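PDB 7BXD: GDSL-like protein from Collinsella aerofaciens ATCC 25986, which probably hydrolyses ester bonds of acylated substrates, as a member of the GDSL-like (SGNH) lipase and acylhydrolase family. Local coordinates for residues A[33-37]-A[87-91]; A[131-136]-A[186-192]. One frame throughout, in Å; residues are numbered along the deposited sequence.

Contact 1. Residues A[33-37]-A[87-91]; sequences CFGDS and FVERL
Phe34 and Gly35, at the end of strand 30-35, meet Phe87 and Arg90 of the short helix 87-90 where the strand runs into the Gly-Asp-Ser signature of the SGNH hydrolase fold; in characterised relatives the serine of this signature is the nucleophile. The aromatic pair is a tilted edge-to-face stack: the edge of Phe87 turns to a face of Phe34, with ring centroids 4.9 Å apart and planes at 51°. CD2 of Phe87 stands over that face, offset toward its rim. Because CG of Phe34 lies anti to the backbone N (chi1 -171°), the ring swings out to the helix, and its CZ comes within 3.3 Å of Phe87 O. Next to CZ on the same ring, CE2 meets Leu91 CD1 at 4.0 Å. The Phe87 ring in turn presses on the backbone leading into the signature, its CZ 3.5 Å from Gly35 C and its CE1 4.1 Å from Asp36 CB.

Polar contact rests on Arg90. Its NH2 donates to Gly35 O over 2.9 Å, from well above the carbonyl plane. NH2 also binds Ser75 OG, while NH1 reaches Phe70 O and NE reaches Asp85 O, and these bonds together fix the rotation of the guanidinium. Asp36 serves as N-cap of the helix that starts with Ser37, and its OD1 binds Thr38 OG1. Between the polar and aromatic groups, Phe34 CE1 sits over one face of the Arg90 guanidinium, 3.4 Å from NH1.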
# COMPACT_ATOMS: atom_id res chain seq x y z
N CYS A 33 8.62 3.47 3.63
CA CYS A 33 7.34 2.78 3.43
C CYS A 33 6.23 3.83 3.34
O CYS A 33 5.85 4.43 4.36
CB CYS A 33 7.11 1.78 4.57
SG CYS A 33 8.43 0.54 4.66
N PHE A 34 5.71 4.03 2.13
CA PHE A 34 4.74 5.07 1.83
C PHE A 34 3.40 4.36 1.66
O PHE A 34 3.25 3.50 0.77
CB PHE A 34 5.21 5.73 0.53
CG PHE A 34 4.48 6.98 0.11
CD1 PHE A 34 3.94 7.87 1.03
CD2 PHE A 34 4.40 7.29 -1.26
CE1 PHE A 34 3.34 9.05 0.61
CE2 PHE A 34 3.81 8.49 -1.68
CZ PHE A 34 3.28 9.37 -0.75
N GLY A 35 2.44 4.66 2.54
CA GLY A 35 1.22 3.89 2.55
C GLY A 35 0.05 4.60 3.20
O GLY A 35 0.08 5.81 3.47
N ASP A 36 -1.01 3.82 3.45
CA ASP A 36 -2.27 4.31 4.03
C ASP A 36 -2.40 3.78 5.47
O ASP A 36 -1.37 3.63 6.16
CB ASP A 36 -3.43 3.99 3.07
CG ASP A 36 -3.63 2.50 2.82
OD1 ASP A 36 -3.21 1.67 3.67
OD2 ASP A 36 -4.19 2.15 1.76
N SER A 37 -3.62 3.54 5.93
CA SER A 37 -3.81 2.98 7.27
C SER A 37 -3.04 1.69 7.47
O SER A 37 -2.66 1.36 8.62
CB SER A 37 -5.29 2.66 7.53
OG SER A 37 -6.15 3.71 7.16
N PHE A 87 -1.65 10.14 -1.77
CA PHE A 87 -0.23 9.84 -1.96
C PHE A 87 0.39 10.89 -2.89
O PHE A 87 1.51 11.33 -2.68
CB PHE A 87 0.00 8.45 -2.55
CG PHE A 87 -0.28 7.26 -1.64
CD1 PHE A 87 -1.47 7.12 -0.89
CD2 PHE A 87 0.64 6.22 -1.59
CE1 PHE A 87 -1.72 5.95 -0.14
CE2 PHE A 87 0.39 5.06 -0.84
CZ PHE A 87 -0.78 4.92 -0.14
N VAL A 88 -0.32 11.26 -3.96
CA VAL A 88 0.19 12.26 -4.89
C VAL A 88 0.52 13.55 -4.13
O VAL A 88 1.57 14.15 -4.34
CB VAL A 88 -0.82 12.50 -6.02
CG1 VAL A 88 -0.48 13.77 -6.82
CG2 VAL A 88 -0.90 11.27 -6.94
N GLU A 89 -0.41 14.01 -3.27
CA GLU A 89 -0.21 15.26 -2.55
C GLU A 89 0.88 15.15 -1.48
O GLU A 89 1.55 16.15 -1.18
CB GLU A 89 -1.53 15.72 -1.95
CG GLU A 89 -2.51 16.28 -2.97
CD GLU A 89 -3.96 16.23 -2.52
OE1 GLU A 89 -4.46 15.14 -2.16
OE2 GLU A 89 -4.65 17.29 -2.58
N ARG A 90 1.03 13.97 -0.86
CA ARG A 90 1.98 13.79 0.23
C ARG A 90 3.41 13.56 -0.25
O ARG A 90 4.35 13.68 0.56
CB ARG A 90 1.58 12.60 1.12
CG ARG A 90 0.33 12.88 1.97
CD ARG A 90 0.24 11.84 3.09
NE ARG A 90 -0.17 10.59 2.48
CZ ARG A 90 0.36 9.36 2.67
NH1 ARG A 90 1.41 9.10 3.45
NH2 ARG A 90 -0.23 8.36 2.04
N LEU A 91 3.61 13.16 -1.52
CA LEU A 91 4.92 12.62 -1.91
C LEU A 91 6.06 13.62 -1.65
O LEU A 91 7.14 13.25 -1.17
CB LEU A 91 4.88 12.19 -3.38
CG LEU A 91 6.21 11.76 -3.98
CD1 LEU A 91 6.80 10.58 -3.25
CD2 LEU A 91 5.99 11.43 -5.45

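Contact 2. Residues A[131-136]-A[186-192]; sequences VDYLIR and VCDRYSV
Helix 127-141 packs against the C-terminal end of helix 176-189 on the central parallel sheet of the SGNH fold, through Asp132 and Ile135 on one side and Val186 and Tyr190 on the other. A Schellman motif ends the second helix: Ser191, with positive phi, is its C-prime residue, and Val192 N bonds to Cys187 O. The apolar part centres on Ile135. With CG1 anti to the carbonyl carbon (chi1 -66°), its two branches part: CD1 lies 4.0 Å from Val186 CG1 as the two side chains pass in opposite directions, and CG2 lies against Tyr190 CB at 3.7 Å and also touches Val192 CG2. Val131 CG1 meets Val186 CB at 3.8 Å beside them, and Phe149 of strand 146-150 touches Val131, Ile135, Cys187 and Val192, so both helices rest on one side chain of the sheet.

The side of the contact at Tyr190 is polar. Tyr190 reaches across Asp132 at about a right angle and gives its hydroxyl proton from OH to Asp132 OD1 over 2.6 Å, meeting the oxygen on its syn side and near the plane of the ring. Carboxylate and ring planes are 46° apart. The other oxygen, OD2, takes Arg136 NE at 2.7 Å in a salt bridge whose N-H...O angle, 165°, is nearly straight, approached from above the carboxylate plane, with a weak second bond from NH2. Arg189 CG covers the centre of one face of the Tyr190 ring. With a phenylalanine in place of Tyr190, Asp132 OD1 would probably lose the hydroxyl that ties it across the helix pair, leaving the bond of OD2 to Arg136, which stays within one helix. A hydroxyl donor on one oxygen and a guanidinium on the other would be expected to favour the ionised form of Asp132.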
# COMPACT_ATOMS: atom_id res chain seq x y z
N VAL A 131 -1.06 6.61 -10.19
CA VAL A 131 0.04 5.65 -10.10
C VAL A 131 1.18 6.09 -11.01
O VAL A 131 2.36 6.05 -10.65
CB VAL A 131 -0.42 4.21 -10.38
CG1 VAL A 131 0.77 3.23 -10.34
CG2 VAL A 131 -1.48 3.77 -9.36
N ASP A 132 0.84 6.53 -12.24
CA ASP A 132 1.84 7.04 -13.17
C ASP A 132 2.60 8.21 -12.56
O ASP A 132 3.84 8.27 -12.64
CB ASP A 132 1.11 7.41 -14.47
CG ASP A 132 2.04 7.87 -15.56
OD1 ASP A 132 2.57 6.99 -16.28
OD2 ASP A 132 2.24 9.10 -15.70
N TYR A 133 1.88 9.16 -11.97
CA TYR A 133 2.54 10.30 -11.32
C TYR A 133 3.51 9.83 -10.25
O TYR A 133 4.63 10.35 -10.15
CB TYR A 133 1.50 11.24 -10.70
CG TYR A 133 2.13 12.42 -10.01
CD1 TYR A 133 2.49 12.35 -8.66
CD2 TYR A 133 2.36 13.62 -10.72
CE1 TYR A 133 3.08 13.42 -8.03
CE2 TYR A 133 2.95 14.70 -10.09
CZ TYR A 133 3.31 14.59 -8.75
OH TYR A 133 3.91 15.69 -8.12
N LEU A 134 3.09 8.90 -9.39
CA LEU A 134 3.97 8.48 -8.31
C LEU A 134 5.26 7.89 -8.85
O LEU A 134 6.35 8.18 -8.35
CB LEU A 134 3.30 7.46 -7.39
CG LEU A 134 2.15 7.94 -6.49
CD1 LEU A 134 1.75 6.76 -5.59
CD2 LEU A 134 2.56 9.13 -5.65
N ILE A 135 5.17 7.02 -9.88
CA ILE A 135 6.39 6.39 -10.36
C ILE A 135 7.32 7.42 -10.99
O ILE A 135 8.53 7.43 -10.71
CB ILE A 135 6.07 5.23 -11.33
CG1 ILE A 135 5.35 4.11 -10.55
CG2 ILE A 135 7.36 4.74 -12.01
CD1 ILE A 135 4.67 3.08 -11.42
N ARG A 136 6.76 8.31 -11.82
CA ARG A 136 7.60 9.34 -12.44
C ARG A 136 8.24 10.23 -11.39
O ARG A 136 9.41 10.63 -11.51
CB ARG A 136 6.77 10.18 -13.42
CG ARG A 136 6.38 9.44 -14.70
CD ARG A 136 5.66 10.41 -15.68
NE ARG A 136 4.31 10.79 -15.25
CZ ARG A 136 3.93 11.99 -14.80
NH1 ARG A 136 4.80 12.99 -14.69
NH2 ARG A 136 2.65 12.19 -14.45
N VAL A 186 0.48 -0.08 -14.93
CA VAL A 186 1.37 1.08 -14.88
C VAL A 186 2.75 0.63 -14.41
O VAL A 186 3.79 1.09 -14.92
CB VAL A 186 0.79 2.21 -14.01
CG1 VAL A 186 1.73 3.42 -14.04
CG2 VAL A 186 -0.58 2.60 -14.48
N CYS A 187 2.80 -0.24 -13.40
CA CYS A 187 4.10 -0.76 -12.98
C CYS A 187 4.82 -1.43 -14.14
O CYS A 187 6.04 -1.25 -14.32
CB CYS A 187 3.91 -1.72 -11.79
SG CYS A 187 3.60 -0.84 -10.23
N ASP A 188 4.10 -2.22 -14.94
CA ASP A 188 4.73 -2.85 -16.10
C ASP A 188 5.33 -1.80 -17.05
O ASP A 188 6.45 -1.98 -17.54
CB ASP A 188 3.73 -3.72 -16.86
CG ASP A 188 4.32 -4.15 -18.21
OD1 ASP A 188 5.17 -5.05 -18.26
OD2 ASP A 188 4.00 -3.48 -19.24
N ARG A 189 4.60 -0.72 -17.31
CA ARG A 189 5.11 0.31 -18.21
C ARG A 189 6.51 0.73 -17.80
O ARG A 189 7.38 0.94 -18.66
CB ARG A 189 4.16 1.51 -18.23
CG ARG A 189 4.75 2.80 -18.77
CD ARG A 189 4.95 2.82 -20.21
NE ARG A 189 5.28 4.20 -20.61
CZ ARG A 189 5.48 4.52 -21.87
NH1 ARG A 189 5.38 3.54 -22.75
NH2 ARG A 189 5.79 5.78 -22.25
N TYR A 190 6.72 0.91 -16.49
CA TYR A 190 7.97 1.43 -15.95
C TYR A 190 8.87 0.35 -15.38
O TYR A 190 9.83 0.66 -14.67
CB TYR A 190 7.68 2.52 -14.91
CG TYR A 190 6.96 3.69 -15.53
CD1 TYR A 190 7.61 4.54 -16.44
CD2 TYR A 190 5.63 3.98 -15.21
CE1 TYR A 190 6.96 5.64 -16.98
CE2 TYR A 190 4.97 5.07 -15.77
CZ TYR A 190 5.64 5.90 -16.65
OH TYR A 190 5.02 6.98 -17.23
N SER A 191 8.59 -0.92 -15.70
CA SER A 191 9.42 -2.04 -15.27
C SER A 191 9.58 -2.12 -13.74
O SER A 191 10.62 -2.57 -13.23
CB SER A 191 10.80 -2.00 -15.96
OG SER A 191 10.60 -1.94 -17.37
N VAL A 192 8.54 -1.74 -12.99
CA VAL A 192 8.63 -1.67 -11.53
C VAL A 192 8.34 -3.01 -10.86
O VAL A 192 7.26 -3.57 -11.06
CB VAL A 192 7.67 -0.60 -10.98
CG1 VAL A 192 7.64 -0.59 -9.46
CG2 VAL A 192 8.07 0.78 -11.47

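In the fold
From the N terminus, strand 30-35 enters the sheet first. Contact 1 closes a loop of 49 residues that includes edge strand 66-71, joining the inner strand to helix 87-90. The chain then passes through strand 100-104 to helix 127-141, where contact 2 opens; it closes after strand 146-150, at the end of helix 176-189 that leads to edge strand 194-195. The two loops follow in series and neither nest nor cross. Their centres lie 15 Å apart, yet the two contacts touch: Leu134 meets Phe87 and Leu91, and Val88 packs on Tyr133. Helix 127-141 thus bridges helix 87-90 and helix 176-189.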